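Local coordinates for multidrug resistance protein (Vibrio cholerae, PDB 1YC9) that is an outer membrane efflux channel of the outer membrane factor family, probably exporting toxic compounds such as puromycin and acriflavine as part of multidrug resistance, at residues 397-400 against 401-405; 427-430 against 431-435. The protein carries 1 engineered substitution. All blocks are in the same frame, centred on the assembly; numbering follows the deposited sequence.

Contact 1: residues 397-400 against 401-405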
loop_
_atom_site.group_PDB
_atom_site.type_symbol
_atom_site.label_atom_id
_atom_site.label_comp_id
_atom_site.label_asym_id
_atom_site.label_seq_id
_atom_site.Cartn_x
_atom_site.Cartn_y
_atom_site.Cartn_z
ATOM N N THR A 397 40.615 -36.046 -17.367
ATOM C CA THR A 397 39.274 -36.614 -17.267
ATOM C C THR A 397 38.138 -35.715 -17.818
ATOM O O THR A 397 38.310 -34.513 -18.107
ATOM C CB THR A 397 38.945 -36.910 -15.846
ATOM O OG1 THR A 397 38.905 -35.676 -15.127
ATOM C CG2 THR A 397 40.054 -37.719 -15.186
ATOM N N TYR A 398 36.967 -36.341 -17.951
ATOM C CA TYR A 398 35.748 -35.620 -18.265
ATOM C C TYR A 398 35.451 -34.651 -17.108
ATOM O O TYR A 398 35.027 -33.544 -17.342
ATOM C CB TYR A 398 34.554 -36.575 -18.460
ATOM C CG TYR A 398 33.241 -35.816 -18.457
ATOM C CD1 TYR A 398 32.994 -34.828 -19.409
ATOM C CD2 TYR A 398 32.296 -36.040 -17.476
ATOM C CE1 TYR A 398 31.810 -34.079 -19.384
ATOM C CE2 TYR A 398 31.108 -35.314 -17.442
ATOM C CZ TYR A 398 30.872 -34.340 -18.392
ATOM O OH TYR A 398 29.688 -33.621 -18.348
ATOM N N LEU A 399 35.677 -35.080 -15.880
ATOM C CA LEU A 399 35.427 -34.251 -14.719
ATOM C C LEU A 399 36.093 -32.873 -14.817
ATOM O O LEU A 399 35.495 -31.867 -14.439
ATOM C CB LEU A 399 35.953 -34.899 -13.468
ATOM C CG LEU A 399 35.027 -35.038 -12.276
ATOM C CD1 LEU A 399 35.830 -34.842 -11.029
ATOM C CD2 LEU A 399 33.804 -34.106 -12.311
ATOM N N ASP A 400 37.332 -32.830 -15.316
ATOM C CA ASP A 400 38.000 -31.542 -15.469
ATOM C C ASP A 400 37.246 -30.662 -16.418
ATOM O O ASP A 400 37.135 -29.454 -16.207
ATOM C CB ASP A 400 39.446 -31.695 -15.919
ATOM C CG ASP A 400 40.233 -32.548 -15.000
ATOM O OD1 ASP A 400 40.117 -32.416 -13.757
ATOM O OD2 ASP A 400 41.005 -33.419 -15.434
ATOM N N VAL A 401 36.722 -31.270 -17.480
ATOM C CA VAL A 401 35.918 -30.577 -18.441
ATOM C C VAL A 401 34.601 -30.078 -17.799
ATOM O O VAL A 401 34.242 -28.924 -17.958
ATOM C CB VAL A 401 35.640 -31.432 -19.659
ATOM C CG1 VAL A 401 34.655 -30.762 -20.528
ATOM C CG2 VAL A 401 36.981 -31.709 -20.441
ATOM N N LEU A 402 33.901 -30.945 -17.084
ATOM C CA LEU A 402 32.636 -30.555 -16.460
ATOM C C LEU A 402 32.818 -29.350 -15.539
ATOM O O LEU A 402 32.011 -28.445 -15.572
ATOM C CB LEU A 402 32.087 -31.736 -15.700
ATOM C CG LEU A 402 30.830 -31.590 -14.850
ATOM C CD1 LEU A 402 30.077 -32.909 -14.824
ATOM C CD2 LEU A 402 31.177 -31.188 -13.443
ATOM N N VAL A 403 33.868 -29.365 -14.720
ATOM C CA VAL A 403 34.127 -28.332 -13.727
ATOM C C VAL A 403 34.420 -27.021 -14.403
ATOM O O VAL A 403 33.881 -25.984 -14.023
ATOM C CB VAL A 403 35.217 -28.763 -12.733
ATOM C CG1 VAL A 403 35.699 -27.622 -11.873
ATOM C CG2 VAL A 403 34.720 -29.912 -11.860
ATOM N N ALA A 404 35.232 -27.067 -15.458
ATOM C CA ALA A 404 35.524 -25.890 -16.222
ATOM C C ALA A 404 34.321 -25.325 -16.967
ATOM O O ALA A 404 34.136 -24.139 -17.019
ATOM C CB ALA A 404 36.691 -26.184 -17.210
ATOM N N GLU A 405 33.527 -26.190 -17.595
ATOM C CA GLU A 405 32.339 -25.796 -18.322
ATOM C C GLU A 405 31.383 -25.039 -17.370
ATOM O O GLU A 405 30.816 -24.012 -17.716
ATOM C CB GLU A 405 31.583 -27.057 -18.813
ATOM C CG GLU A 405 32.064 -27.575 -20.144
ATOM C CD GLU A 405 31.212 -28.702 -20.670
ATOM O OE1 GLU A 405 30.509 -29.329 -19.850
ATOM O OE2 GLU A 405 31.229 -28.939 -21.895
HETATM O O HOH W 1 29.430 -31.656 -20.276
#

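Contact 2: residues 427-430 against 431-435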
loop_
_atom_site.group_PDB
_atom_site.type_symbol
_atom_site.label_atom_id
_atom_site.label_comp_id
_atom_site.label_asym_id
_atom_site.label_seq_id
_atom_site.Cartn_x
_atom_site.Cartn_y
_atom_site.Cartn_z
ATOM N N LEU A 427 19.460 4.029 -15.773
ATOM C CA LEU A 427 18.069 4.317 -15.529
ATOM C C LEU A 427 17.799 4.747 -14.095
ATOM O O LEU A 427 16.970 5.610 -13.862
ATOM C CB LEU A 427 17.183 3.121 -15.919
ATOM C CG LEU A 427 17.233 2.641 -17.362
ATOM C CD1 LEU A 427 16.450 1.275 -17.477
ATOM C CD2 LEU A 427 16.595 3.669 -18.286
ATOM N N ALA A 428 18.482 4.152 -13.123
ATOM C CA ALA A 428 18.340 4.517 -11.717
ATOM C C ALA A 428 18.784 5.972 -11.478
ATOM O O ALA A 428 18.231 6.699 -10.654
ATOM C CB ALA A 428 19.166 3.637 -10.881
ATOM N N LEU A 429 19.773 6.402 -12.238
ATOM C CA LEU A 429 20.238 7.779 -12.122
ATOM C C LEU A 429 19.160 8.714 -12.645
ATOM O O LEU A 429 18.913 9.769 -12.058
ATOM C CB LEU A 429 21.543 7.976 -12.917
ATOM C CG LEU A 429 22.104 9.425 -12.988
ATOM C CD1 LEU A 429 22.507 9.863 -11.614
ATOM C CD2 LEU A 429 23.319 9.438 -13.935
ATOM N N ILE A 430 18.575 8.381 -13.790
ATOM C CA ILE A 430 17.576 9.215 -14.379
ATOM C C ILE A 430 16.415 9.332 -13.418
ATOM O O ILE A 430 15.924 10.415 -13.150
ATOM C CB ILE A 430 17.139 8.658 -15.728
ATOM C CG1 ILE A 430 18.250 8.918 -16.754
ATOM C CG2 ILE A 430 15.875 9.260 -16.173
ATOM C CD1 ILE A 430 18.026 8.329 -18.086
ATOM N N HIS A 431 16.012 8.203 -12.843
ATOM C CA HIS A 431 14.943 8.214 -11.841
ATOM C C HIS A 431 15.295 9.054 -10.604
ATOM O O HIS A 431 14.475 9.855 -10.120
ATOM C CB HIS A 431 14.558 6.791 -11.495
ATOM C CG HIS A 431 13.327 6.710 -10.681
ATOM N ND1 HIS A 431 13.338 6.917 -9.324
ATOM C CD2 HIS A 431 12.034 6.524 -11.036
ATOM C CE1 HIS A 431 12.105 6.821 -8.865
ATOM N NE2 HIS A 431 11.295 6.591 -9.889
ATOM N N ALA A 432 16.516 8.935 -10.127
ATOM C CA ALA A 432 16.953 9.589 -8.904
ATOM C C ALA A 432 17.028 11.087 -9.107
ATOM O O ALA A 432 16.779 11.853 -8.189
ATOM C CB ALA A 432 18.278 9.069 -8.467
ATOM N N LEU A 433 17.353 11.510 -10.328
ATOM C CA LEU A 433 17.410 12.931 -10.651
ATOM C C LEU A 433 16.022 13.480 -10.969
ATOM O O LEU A 433 15.836 14.666 -11.010
ATOM C CB LEU A 433 18.390 13.201 -11.807
ATOM C CG LEU A 433 19.817 12.748 -11.548
ATOM C CD1 LEU A 433 20.682 12.965 -12.812
ATOM C CD2 LEU A 433 20.396 13.491 -10.378
ATOM N N GLY A 434 15.040 12.615 -11.177
ATOM C CA GLY A 434 13.672 13.036 -11.426
ATOM C C GLY A 434 13.417 13.319 -12.887
ATOM O O GLY A 434 12.458 13.993 -13.225
ATOM N N GLY A 435 14.278 12.798 -13.754
ATOM C CA GLY A 435 14.124 12.951 -15.179
ATOM C C GLY A 435 14.559 14.336 -15.614
ATOM O O GLY A 435 15.325 15.035 -14.922
#

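Contact 1: residues 397-400 against 401-405
The carbonyl O of Y398 accepts from L402 N at 2.8 Å, a nearly straight bond (161° at the hydrogen) that starts the i to i+4 pattern of helix 398-433. T397 and D400 open the helix with a capping box. T397 takes the N-cap place, where its OG1 accepts from D400 N at 3.3 Å. In return the carboxylate of D400, its CG lying beside the backbone N (chi1 -56°), turns back over the helix start. There D400 OD2 draws weak bonds from T397 N and, at 3.1 Å, from T397 OG1. A negative charge at this end would probably be favoured by the helix dipole.

Among the side chains, Y398 and L402 meet most closely. With CG anti to the backbone N (chi1 166°), the ring of Y398 reaches along the helix until L402 CB lies over one face, and Y398 CE2 comes within 3.7 Å of L402 CD1. Y398 also packs on helices 117-183 and 189-223. L402 turns its other methyl to L399, CD2 to CD2 at 4.1 Å. L399 also meets L399 of both other subunits, so these leucines gather about the trimer axis, consistent with the narrowed periplasmic end of a TolC-like tunnel.

E405 lies one turn beyond L402, and its OE2 is held by T174 OG1 of helix 117-183. A water joins it to the tyrosine: lying in the plane of the Y398 ring, at its edge, it sits 2.8 Å from Y398 OH and donates to E405 OE1 at 2.6 Å.

Contact 2: residues 427-430 against 431-435
L429 and L433, one turn apart on helix 398-433, make the apolar part of this contact. L429 has CG anti to its backbone N (chi1 175°), which sends the side chain along the helix, and its CD1 meets L433 CD1 at 3.8 Å. L433 lies close against the turn before it, with CG only 3.2 Å from L429 O. A432 packs in a similar way, its CB resting 3.2 Å from A428 O.

The backbone bonds run in two styles. Regular i to i+4 bonds take H431 N to L427 O at 2.9 Å, A432 N to A428 O, and L433 N to L429 O. Beyond L433 the pattern changes to a Schellman motif, the C-terminal cap of the helix. G434 moves into the left-handed region with a positive phi of 86°, a conformation that glycine adopts readily. This curls the chain back, so that G435 N reaches I430 O at 3.0 Å. G434 N gives I430 O a second, weak bond at 3.1 Å, bent to 122° at the hydrogen, and also bonds to H431 O at 3.0 Å. I430 O thus holds two amides of the departing chain.

A432 and L429 press on V359 of helix 326-391, while the side chain of H431 touches L141 and T145 of helix 117-183. I430 rests on W26, Y30 and R244 in loops, and a charged partner meets the last turn, where R259 NH1 hydrogen-bonds to A432 O.

Contacts 1 and 2 belong to the same long helix, 398-433, and sit at its two ends, their centres about 44 Å apart. Contact 1 begins the helix far from the centre of the chain, beside the trimer axis, where side chains do the capping and the other two subunits join the packing. Contact 2 closes it about 13 Å from the chain centre, and there the cap is made by backbone alone, through two glycines, with no other protein chain touching. Both are partly buried and both lean on helices 117-183 and 326-391. Contact 1 adds two carboxylates, of D400 and E405, and a bridging water, whereas the side chains meeting across contact 2 are apolar.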